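Local coordinates for ORF10 (Moritella marina, PDB 6RIW), which forms the ketosynthase–chain length factor didomain of a polyunsaturated fatty acid synthase and probably catalyses condensation of acyl groups carried on acyl carrier protein, at residues 568-573 and 687-692; 98-103 and 265-270; 137-142 and 946-951. One frame throughout, in Å; residues are numbered along the deposited sequence.

How the contacts relate
From the N terminus, contact 2 opens at residues 98-103 and contact 3 at 137-142. Contact 2 then closes at 265-270, so these two cross: contact 3 is still open when contact 2 is complete. Contact 2 joins helix 88-104 to strand 259-270 inside the ketosynthase half. Further along, in the chain length factor half, contact 1 opens at 568-573 and closes at 687-692, setting the loop after helix 552-567 against strand 687-694. It is thus in series with contact 2 and nested within contact 3, which closes only at 946-951, where a late loop returns to helix 129-148 of the ketosynthase. The three stay apart, their centres 35 to 45 Å from one another.

Contact 1 of 3, residues 568-573 and 687-692; sequences GGLVEG and AVIIAA
The first torsions of Leu570 (chi1 -65°) and Ile689 (chi1 -59°) set Leu570 CG and Ile689 CG1 each opposite its own carbonyl carbon, and the extended chi2 of each then places Leu570 CD1 beside Ile689 CG1 and CD1. The setting is the thiolase-like fold of the chain length factor half, where helices pack on the faces of beta-sheet. Helix 552-567 ends in a Schellman motif at Gly569, whose positive phi of 66° suits glycine, and Leu570 follows at once, its CB directed toward strand 687-694 as the chain leaves the helix.

A branched leucine fits here because its two methyls serve two neighbours on the same face of the strand. CD2 of Leu570 rests 3.9 Å from Ala687 CB; at that position alanine is small enough to let the leucine come down close to the strand. Val688, between them in sequence, points away and packs instead on Ala676 and Phe680 of helix 668-682, the layer on the other face. Ile689 suits an inner strand as a beta-branched residue, and its longer branch reaches out to the leucine, the two chains crossing obliquely. Phe655 and Ala565 touch both Leu570 and Ile689, adding to an apolar cluster. Within it Leu570 CD1 sits beside the outer CG1-CD1 bond of the isoleucine, 3.9 Å from Ile689 CG1 and 4.0 Å from Ile689 CD1.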
loop_
_atom_site.group_PDB
_atom_site.type_symbol
_atom_site.label_atom_id
_atom_site.label_comp_id
_atom_site.label_asym_id
_atom_site.label_seq_id
_atom_site.Cartn_x
_atom_site.Cartn_y
_atom_site.Cartn_z
ATOM N N GLY A 568 7.748 -5.992 -24.257
ATOM C CA GLY A 568 6.509 -5.562 -24.866
ATOM C C GLY A 568 6.628 -4.461 -25.896
ATOM O O GLY A 568 5.601 -3.986 -26.387
ATOM N N GLY A 569 7.844 -4.031 -26.231
ATOM C CA GLY A 569 8.025 -2.972 -27.214
ATOM C C GLY A 569 7.499 -1.616 -26.793
ATOM O O GLY A 569 7.118 -0.808 -27.649
ATOM N N LEU A 570 7.456 -1.333 -25.495
ATOM C CA LEU A 570 6.939 -0.038 -25.076
ATOM C C LEU A 570 7.887 1.091 -25.494
ATOM O O LEU A 570 9.073 0.883 -25.749
ATOM C CB LEU A 570 6.711 -0.017 -23.562
ATOM C CG LEU A 570 5.625 -0.981 -23.056
ATOM C CD1 LEU A 570 5.294 -0.705 -21.596
ATOM C CD2 LEU A 570 4.352 -0.910 -23.910
ATOM N N VAL A 571 7.337 2.303 -25.531
ATOM C CA VAL A 571 8.016 3.511 -26.000
ATOM C C VAL A 571 7.993 4.553 -24.887
ATOM O O VAL A 571 6.937 4.805 -24.293
ATOM C CB VAL A 571 7.333 4.074 -27.263
ATOM C CG1 VAL A 571 7.996 5.386 -27.697
ATOM C CG2 VAL A 571 7.362 3.036 -28.391
ATOM N N GLU A 572 9.143 5.187 -24.642
ATOM C CA GLU A 572 9.245 6.222 -23.620
ATOM C C GLU A 572 8.370 7.428 -23.945
ATOM O O GLU A 572 8.086 7.733 -25.111
ATOM C CB GLU A 572 10.703 6.665 -23.461
ATOM C CG GLU A 572 11.670 5.513 -23.246
ATOM C CD GLU A 572 13.103 5.955 -22.917
ATOM O OE1 GLU A 572 13.486 7.115 -23.224
ATOM O OE2 GLU A 572 13.851 5.121 -22.353
ATOM N N GLY A 573 7.924 8.111 -22.890
ATOM C CA GLY A 573 7.186 9.349 -23.031
ATOM C C GLY A 573 5.705 9.210 -23.278
ATOM O O GLY A 573 5.063 10.187 -23.668
ATOM N N ALA A 687 -1.072 1.423 -22.566
ATOM C CA ALA A 687 -0.645 0.113 -22.072
ATOM C C ALA A 687 -0.604 0.187 -20.558
ATOM O O ALA A 687 -0.576 1.278 -19.979
ATOM C CB ALA A 687 0.732 -0.310 -22.598
ATOM N N VAL A 688 -0.585 -0.984 -19.922
ATOM C CA VAL A 688 -0.473 -1.067 -18.469
ATOM C C VAL A 688 0.596 -2.092 -18.135
ATOM O O VAL A 688 0.565 -3.218 -18.651
ATOM C CB VAL A 688 -1.810 -1.451 -17.803
ATOM C CG1 VAL A 688 -1.621 -1.661 -16.291
ATOM C CG2 VAL A 688 -2.890 -0.402 -18.082
ATOM N N ILE A 689 1.572 -1.683 -17.333
ATOM C CA ILE A 689 2.542 -2.612 -16.766
ATOM C C ILE A 689 1.947 -3.093 -15.458
ATOM O O ILE A 689 1.596 -2.272 -14.601
ATOM C CB ILE A 689 3.896 -1.931 -16.519
ATOM C CG1 ILE A 689 4.469 -1.376 -17.822
ATOM C CG2 ILE A 689 4.857 -2.903 -15.861
ATOM C CD1 ILE A 689 5.847 -0.754 -17.669
ATOM N N ILE A 690 1.818 -4.407 -15.293
ATOM C CA ILE A 690 1.434 -4.961 -13.992
ATOM C C ILE A 690 2.650 -5.688 -13.444
ATOM O O ILE A 690 3.064 -6.708 -13.998
ATOM C CB ILE A 690 0.233 -5.905 -14.072
ATOM C CG1 ILE A 690 -0.956 -5.181 -14.724
ATOM C CG2 ILE A 690 -0.110 -6.384 -12.631
ATOM C CD1 ILE A 690 -2.194 -6.065 -14.889
ATOM N N ALA A 691 3.242 -5.153 -12.384
ATOM C CA ALA A 691 4.376 -5.805 -11.746
ATOM C C ALA A 691 3.937 -6.331 -10.387
ATOM O O ALA A 691 2.905 -5.928 -9.826
ATOM C CB ALA A 691 5.569 -4.845 -11.603
ATOM N N ALA A 692 4.698 -7.272 -9.869
ATOM C CA ALA A 692 4.327 -7.869 -8.596
ATOM C C ALA A 692 5.608 -8.237 -7.885
ATOM O O ALA A 692 6.543 -8.711 -8.524
ATOM C CB ALA A 692 3.466 -9.121 -8.783
#

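Contact 2 of 3, residues 98-103 and 265-270; sequences KQALTD and MMVLKR
Ala100 and Val267 lead the apolar contacts, with Met265 and Leu101 beside them, where helix 88-104 lies on a sheet face in the thiolase-like fold of the ketosynthase half. The segment axes approach to 7.7 Å at an angle of 36°, and so close a fit calls for a small residue at the centre. Ala100 points its CB toward the strand between two residues of the same face, 4.0 Å from Met265 CB and 3.9 Å from Val267 CG2. Methionine suits its place by flexibility: with CG anti to the backbone N (chi1 -166°), bends at chi2 and chi3 lead the thioether away from the helix, leaving mainly CB and CG beside the alanine. Leu101 brings CD2 to 4.1 Å from Val267 CG2, the two side chains crossing at about a right angle, while Trp107 also packs on the leucine.

Methyl groups also meet backbone carbonyls. Val267 CG2 lies 3.5 Å from Ala100 O, and Ala100 CB is 3.8 Å from Met265 O.

Hydrogen bonds stay within each element or go to other neighbours. Thr102 OG1 donates to Lys98 O at 2.7 Å. The backbone N of Thr102 reaches the same oxygen from the opposite face of its carbonyl plane, so the threonine hydroxyl is satisfied by its own helix. Near the C-terminal end of helix 88-104, Asp103 OD2 bonds Tyr282 OH and Ile9 N of the adjoining strand 4-12. With no hydrogen bond directly joining helix and strand segments, their cohesion rests on the close fit of buried side-chain methyls against one another and against backbone carbonyls.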
loop_
_atom_site.group_PDB
_atom_site.type_symbol
_atom_site.label_atom_id
_atom_site.label_comp_id
_atom_site.label_asym_id
_atom_site.label_seq_id
_atom_site.Cartn_x
_atom_site.Cartn_y
_atom_site.Cartn_z
ATOM N N LYS A 98 -18.859 2.610 8.591
ATOM C CA LYS A 98 -20.176 2.552 9.226
ATOM C C LYS A 98 -20.845 3.918 9.207
ATOM O O LYS A 98 -22.037 4.037 8.886
ATOM C CB LYS A 98 -20.043 2.053 10.669
ATOM C CG LYS A 98 -21.356 1.665 11.359
ATOM C CD LYS A 98 -21.099 0.487 12.294
ATOM C CE LYS A 98 -22.037 0.438 13.478
ATOM N NZ LYS A 98 -21.234 0.088 14.707
ATOM N N GLN A 99 -20.091 4.959 9.559
ATOM C CA GLN A 99 -20.672 6.296 9.623
ATOM C C GLN A 99 -21.092 6.780 8.243
ATOM O O GLN A 99 -22.161 7.386 8.091
ATOM C CB GLN A 99 -19.676 7.278 10.253
ATOM C CG GLN A 99 -19.386 7.015 11.753
ATOM C CD GLN A 99 -20.628 7.153 12.620
ATOM O OE1 GLN A 99 -21.341 8.149 12.547
ATOM N NE2 GLN A 99 -20.897 6.143 13.431
ATOM N N ALA A 100 -20.265 6.525 7.226
ATOM C CA ALA A 100 -20.599 6.993 5.885
ATOM C C ALA A 100 -21.801 6.249 5.327
ATOM O O ALA A 100 -22.678 6.864 4.716
ATOM C CB ALA A 100 -19.398 6.853 4.943
ATOM N N LEU A 101 -21.859 4.924 5.509
ATOM C CA LEU A 101 -23.014 4.176 5.022
ATOM C C LEU A 101 -24.277 4.559 5.787
ATOM O O LEU A 101 -25.358 4.687 5.197
ATOM C CB LEU A 101 -22.747 2.678 5.130
ATOM C CG LEU A 101 -21.854 2.202 3.981
ATOM C CD1 LEU A 101 -21.483 0.761 4.208
ATOM C CD2 LEU A 101 -22.570 2.382 2.650
ATOM N N THR A 102 -24.153 4.778 7.093
ATOM C CA THR A 102 -25.309 5.208 7.871
ATOM C C THR A 102 -25.753 6.603 7.453
ATOM O O THR A 102 -26.954 6.878 7.355
ATOM C CB THR A 102 -24.972 5.152 9.362
ATOM O OG1 THR A 102 -24.638 3.800 9.703
ATOM C CG2 THR A 102 -26.180 5.579 10.196
ATOM N N ASP A 103 -24.793 7.486 7.168
ATOM C CA ASP A 103 -25.112 8.808 6.635
ATOM C C ASP A 103 -25.882 8.706 5.324
ATOM O O ASP A 103 -26.857 9.441 5.106
ATOM C CB ASP A 103 -23.828 9.611 6.422
ATOM C CG ASP A 103 -24.102 11.048 6.051
ATOM O OD1 ASP A 103 -24.931 11.667 6.735
ATOM O OD2 ASP A 103 -23.494 11.569 5.087
ATOM N N MET A 265 -14.199 8.537 4.572
ATOM C CA MET A 265 -14.899 7.677 3.625
ATOM C C MET A 265 -16.044 8.440 2.972
ATOM O O MET A 265 -16.738 9.208 3.635
ATOM C CB MET A 265 -15.441 6.418 4.322
ATOM C CG MET A 265 -15.877 5.307 3.368
ATOM S SD MET A 265 -14.535 4.502 2.434
ATOM C CE MET A 265 -13.463 3.888 3.770
ATOM N N MET A 266 -16.258 8.190 1.680
ATOM C CA MET A 266 -17.402 8.739 0.961
ATOM C C MET A 266 -18.166 7.619 0.263
ATOM O O MET A 266 -17.579 6.610 -0.142
ATOM C CB MET A 266 -16.954 9.748 -0.072
ATOM C CG MET A 266 -16.645 11.127 0.471
ATOM S SD MET A 266 -15.484 11.927 -0.662
ATOM C CE MET A 266 -16.015 11.167 -2.187
ATOM N N VAL A 267 -19.478 7.813 0.102
ATOM C CA VAL A 267 -20.348 6.876 -0.609
ATOM C C VAL A 267 -20.740 7.511 -1.936
ATOM O O VAL A 267 -21.251 8.640 -1.953
ATOM C CB VAL A 267 -21.612 6.525 0.206
ATOM C CG1 VAL A 267 -22.412 5.458 -0.532
ATOM C CG2 VAL A 267 -21.263 6.086 1.606
ATOM N N LEU A 268 -20.494 6.798 -3.043
ATOM C CA LEU A 268 -20.683 7.310 -4.396
ATOM C C LEU A 268 -21.715 6.500 -5.171
ATOM O O LEU A 268 -21.720 5.266 -5.120
ATOM C CB LEU A 268 -19.370 7.287 -5.190
ATOM C CG LEU A 268 -18.147 7.926 -4.542
ATOM C CD1 LEU A 268 -16.939 7.825 -5.462
ATOM C CD2 LEU A 268 -18.439 9.384 -4.204
ATOM N N LYS A 269 -22.554 7.197 -5.942
ATOM C CA LYS A 269 -23.476 6.547 -6.869
ATOM C C LYS A 269 -23.542 7.367 -8.150
ATOM O O LYS A 269 -23.255 8.566 -8.145
ATOM C CB LYS A 269 -24.897 6.404 -6.272
ATOM C CG LYS A 269 -25.013 5.354 -5.152
ATOM C CD LYS A 269 -26.356 5.474 -4.408
ATOM C CE LYS A 269 -27.539 5.074 -5.291
ATOM N NZ LYS A 269 -28.765 4.759 -4.474
ATOM N N ARG A 270 -23.887 6.710 -9.258
ATOM C CA ARG A 270 -24.211 7.458 -10.466
ATOM C C ARG A 270 -25.385 8.391 -10.157
ATOM O O ARG A 270 -26.308 8.022 -9.430
ATOM C CB ARG A 270 -24.548 6.493 -11.623
ATOM C CG ARG A 270 -23.351 5.635 -12.078
ATOM C CD ARG A 270 -23.709 4.602 -13.156
ATOM N NE ARG A 270 -24.689 3.648 -12.655
ATOM C CZ ARG A 270 -24.390 2.461 -12.139
ATOM N NH1 ARG A 270 -25.352 1.677 -11.672
ATOM N NH2 ARG A 270 -23.130 2.052 -12.072
#

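Contact 3 of 3, residues 137-142 and 946-951; sequences YHQVVD and QPVMMD
Val948 lies alongside helix 137-142 at Gln139, their CA atoms 6.5 Å apart, in a loop that is largely extended from Gln946 to Met949 and turns at Met950. The helix offers neighbouring residues His138 and Gln139, with Asp142 one turn further on, while the loop presents Val948 toward it and Met949 away.

Valine serves as a compact apolar wedge: Val948 CG2 sits 4.0 Å from His138 CB, and CG1 faces the backbone N of Gln139. The imidazole itself leads off elsewhere, where His138 NE2 hydrogen-bonds Gly593 O. Gln139 has CG anti to its own N (chi1 -177°) and a bend at chi2, which swings the amide over to Met950. There the two chains cross at about a right angle, with Met950 CE 3.7 Å from Gln139 CB and the sulfur SD 3.3 Å from Gln139 NE2. Methionine suits the spot because its bent, pliable chain can lay SD and CE across the aliphatic part of the glutamine.

The helix is part of the thiolase-like ketosynthase, and the loop comes from the far C-terminal region, so the contact ties a late C-terminal loop back onto a helix of the ketosynthase half; helix 513-519 also flanks it, touching Gln139 and Met950. Two waters link the segments. One accepts from Gln139 NE2 and donates to Val948 O at 2.8 Å; the amide's other end, OE1, bonds Asn143 ND2, which fixes its rotation. A leucine in place of Gln139 would probably leave this water bound from the Val948 side but without its donor from the helix, and Asn143 ND2 without the OE1 acceptor. The second water accepts from Val948 N and donates at 2.9 Å to Asp142 OD2, an oxygen that also receives Leu155 N.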
loop_
_atom_site.group_PDB
_atom_site.type_symbol
_atom_site.label_atom_id
_atom_site.label_comp_id
_atom_site.label_asym_id
_atom_site.label_seq_id
_atom_site.Cartn_x
_atom_site.Cartn_y
_atom_site.Cartn_z
ATOM N N TYR A 137 14.112 -9.834 16.390
ATOM C CA TYR A 137 15.412 -9.162 16.410
ATOM C C TYR A 137 15.930 -9.025 17.829
ATOM O O TYR A 137 17.142 -9.135 18.070
ATOM C CB TYR A 137 15.327 -7.778 15.775
ATOM C CG TYR A 137 14.304 -7.682 14.674
ATOM C CD1 TYR A 137 14.363 -8.562 13.588
ATOM C CD2 TYR A 137 13.286 -6.712 14.718
ATOM C CE1 TYR A 137 13.416 -8.509 12.579
ATOM C CE2 TYR A 137 12.339 -6.630 13.711
ATOM C CZ TYR A 137 12.420 -7.522 12.636
ATOM O OH TYR A 137 11.480 -7.468 11.635
ATOM N N HIS A 138 15.038 -8.745 18.776
ATOM C CA HIS A 138 15.498 -8.372 20.110
ATOM C C HIS A 138 15.873 -9.586 20.946
ATOM O O HIS A 138 16.760 -9.484 21.802
ATOM C CB HIS A 138 14.435 -7.482 20.785
ATOM C CG HIS A 138 14.277 -6.158 20.097
ATOM N ND1 HIS A 138 13.110 -5.418 20.129
ATOM C CD2 HIS A 138 15.147 -5.455 19.328
ATOM C CE1 HIS A 138 13.282 -4.307 19.428
ATOM N NE2 HIS A 138 14.509 -4.309 18.930
ATOM N N GLN A 139 15.298 -10.758 20.667
ATOM C CA GLN A 139 15.828 -11.960 21.303
ATOM C C GLN A 139 17.262 -12.204 20.861
ATOM O O GLN A 139 18.117 -12.590 21.671
ATOM C CB GLN A 139 14.964 -13.189 20.981
ATOM C CG GLN A 139 15.450 -14.484 21.710
ATOM C CD GLN A 139 15.191 -14.443 23.217
ATOM O OE1 GLN A 139 15.978 -14.966 24.024
ATOM N NE2 GLN A 139 14.094 -13.811 23.600
ATOM N N VAL A 140 17.541 -12.008 19.567
ATOM C CA VAL A 140 18.897 -12.232 19.081
ATOM C C VAL A 140 19.849 -11.203 19.687
ATOM O O VAL A 140 20.941 -11.559 20.138
ATOM C CB VAL A 140 18.942 -12.215 17.541
ATOM C CG1 VAL A 140 20.384 -12.432 17.047
ATOM C CG2 VAL A 140 18.027 -13.292 16.972
ATOM N N VAL A 141 19.439 -9.930 19.747
ATOM C CA VAL A 141 20.268 -8.910 20.405
ATOM C C VAL A 141 20.497 -9.275 21.863
ATOM O O VAL A 141 21.628 -9.226 22.361
ATOM C CB VAL A 141 19.635 -7.511 20.286
ATOM C CG1 VAL A 141 20.403 -6.485 21.188
ATOM C CG2 VAL A 141 19.631 -7.012 18.840
ATOM N N ASP A 142 19.424 -9.653 22.570
ATOM C CA ASP A 142 19.551 -10.063 23.969
ATOM C C ASP A 142 20.592 -11.159 24.141
ATOM O O ASP A 142 21.473 -11.070 25.013
ATOM C CB ASP A 142 18.202 -10.550 24.504
ATOM C CG ASP A 142 18.313 -11.193 25.889
ATOM O OD1 ASP A 142 18.678 -12.392 25.977
ATOM O OD2 ASP A 142 18.024 -10.498 26.896
ATOM N N GLN A 946 10.604 -5.873 32.559
ATOM C CA GLN A 946 9.908 -6.364 31.364
ATOM C C GLN A 946 10.925 -6.881 30.358
ATOM O O GLN A 946 11.407 -6.125 29.510
ATOM C CB GLN A 946 9.040 -5.274 30.742
ATOM C CG GLN A 946 8.168 -5.787 29.597
ATOM C CD GLN A 946 7.410 -7.046 29.958
ATOM O OE1 GLN A 946 7.845 -8.169 29.668
ATOM N NE2 GLN A 946 6.271 -6.871 30.608
ATOM N N PRO A 947 11.276 -8.156 30.428
ATOM C CA PRO A 947 12.212 -8.725 29.452
ATOM C C PRO A 947 11.514 -8.919 28.110
ATOM O O PRO A 947 10.293 -8.791 27.998
ATOM C CB PRO A 947 12.605 -10.060 30.076
ATOM C CG PRO A 947 11.415 -10.433 30.921
ATOM C CD PRO A 947 10.776 -9.163 31.384
ATOM N N VAL A 948 12.316 -9.205 27.072
ATOM C CA VAL A 948 11.742 -9.436 25.737
ATOM C C VAL A 948 10.785 -10.615 25.785
ATOM O O VAL A 948 11.130 -11.695 26.272
ATOM C CB VAL A 948 12.850 -9.679 24.699
ATOM C CG1 VAL A 948 12.218 -10.016 23.311
ATOM C CG2 VAL A 948 13.743 -8.446 24.563
ATOM N N MET A 949 9.565 -10.413 25.286
ATOM C CA MET A 949 8.537 -11.446 25.334
ATOM C C MET A 949 8.370 -12.084 23.958
ATOM O O MET A 949 8.236 -11.376 22.956
ATOM C CB MET A 949 7.195 -10.880 25.798
ATOM C CG MET A 949 7.268 -10.156 27.145
ATOM S SD MET A 949 7.726 -11.290 28.476
ATOM C CE MET A 949 6.232 -12.292 28.508
ATOM N N MET A 950 8.315 -13.414 23.925
ATOM C CA MET A 950 8.263 -14.152 22.666
ATOM C C MET A 950 6.881 -14.695 22.333
ATOM O O MET A 950 6.733 -15.338 21.290
ATOM C CB MET A 950 9.252 -15.318 22.720
ATOM C CG MET A 950 10.663 -14.908 23.093
ATOM S SD MET A 950 11.382 -13.935 21.774
ATOM C CE MET A 950 11.968 -15.304 20.766
ATOM N N ASP A 951 5.875 -14.443 23.185
ATOM C CA ASP A 951 4.559 -15.080 23.055
ATOM C C ASP A 951 3.934 -14.863 21.680
ATOM O O ASP A 951 3.255 -15.754 21.159
ATOM C CB ASP A 951 3.581 -14.541 24.112
ATOM C CG ASP A 951 4.161 -14.526 25.509
ATOM O OD1 ASP A 951 5.019 -13.655 25.786
ATOM O OD2 ASP A 951 3.745 -15.381 26.330
HETATM O O HOH W 1 13.454 -13.218 26.402
HETATM O O HOH W 2 15.250 -10.271 27.772
#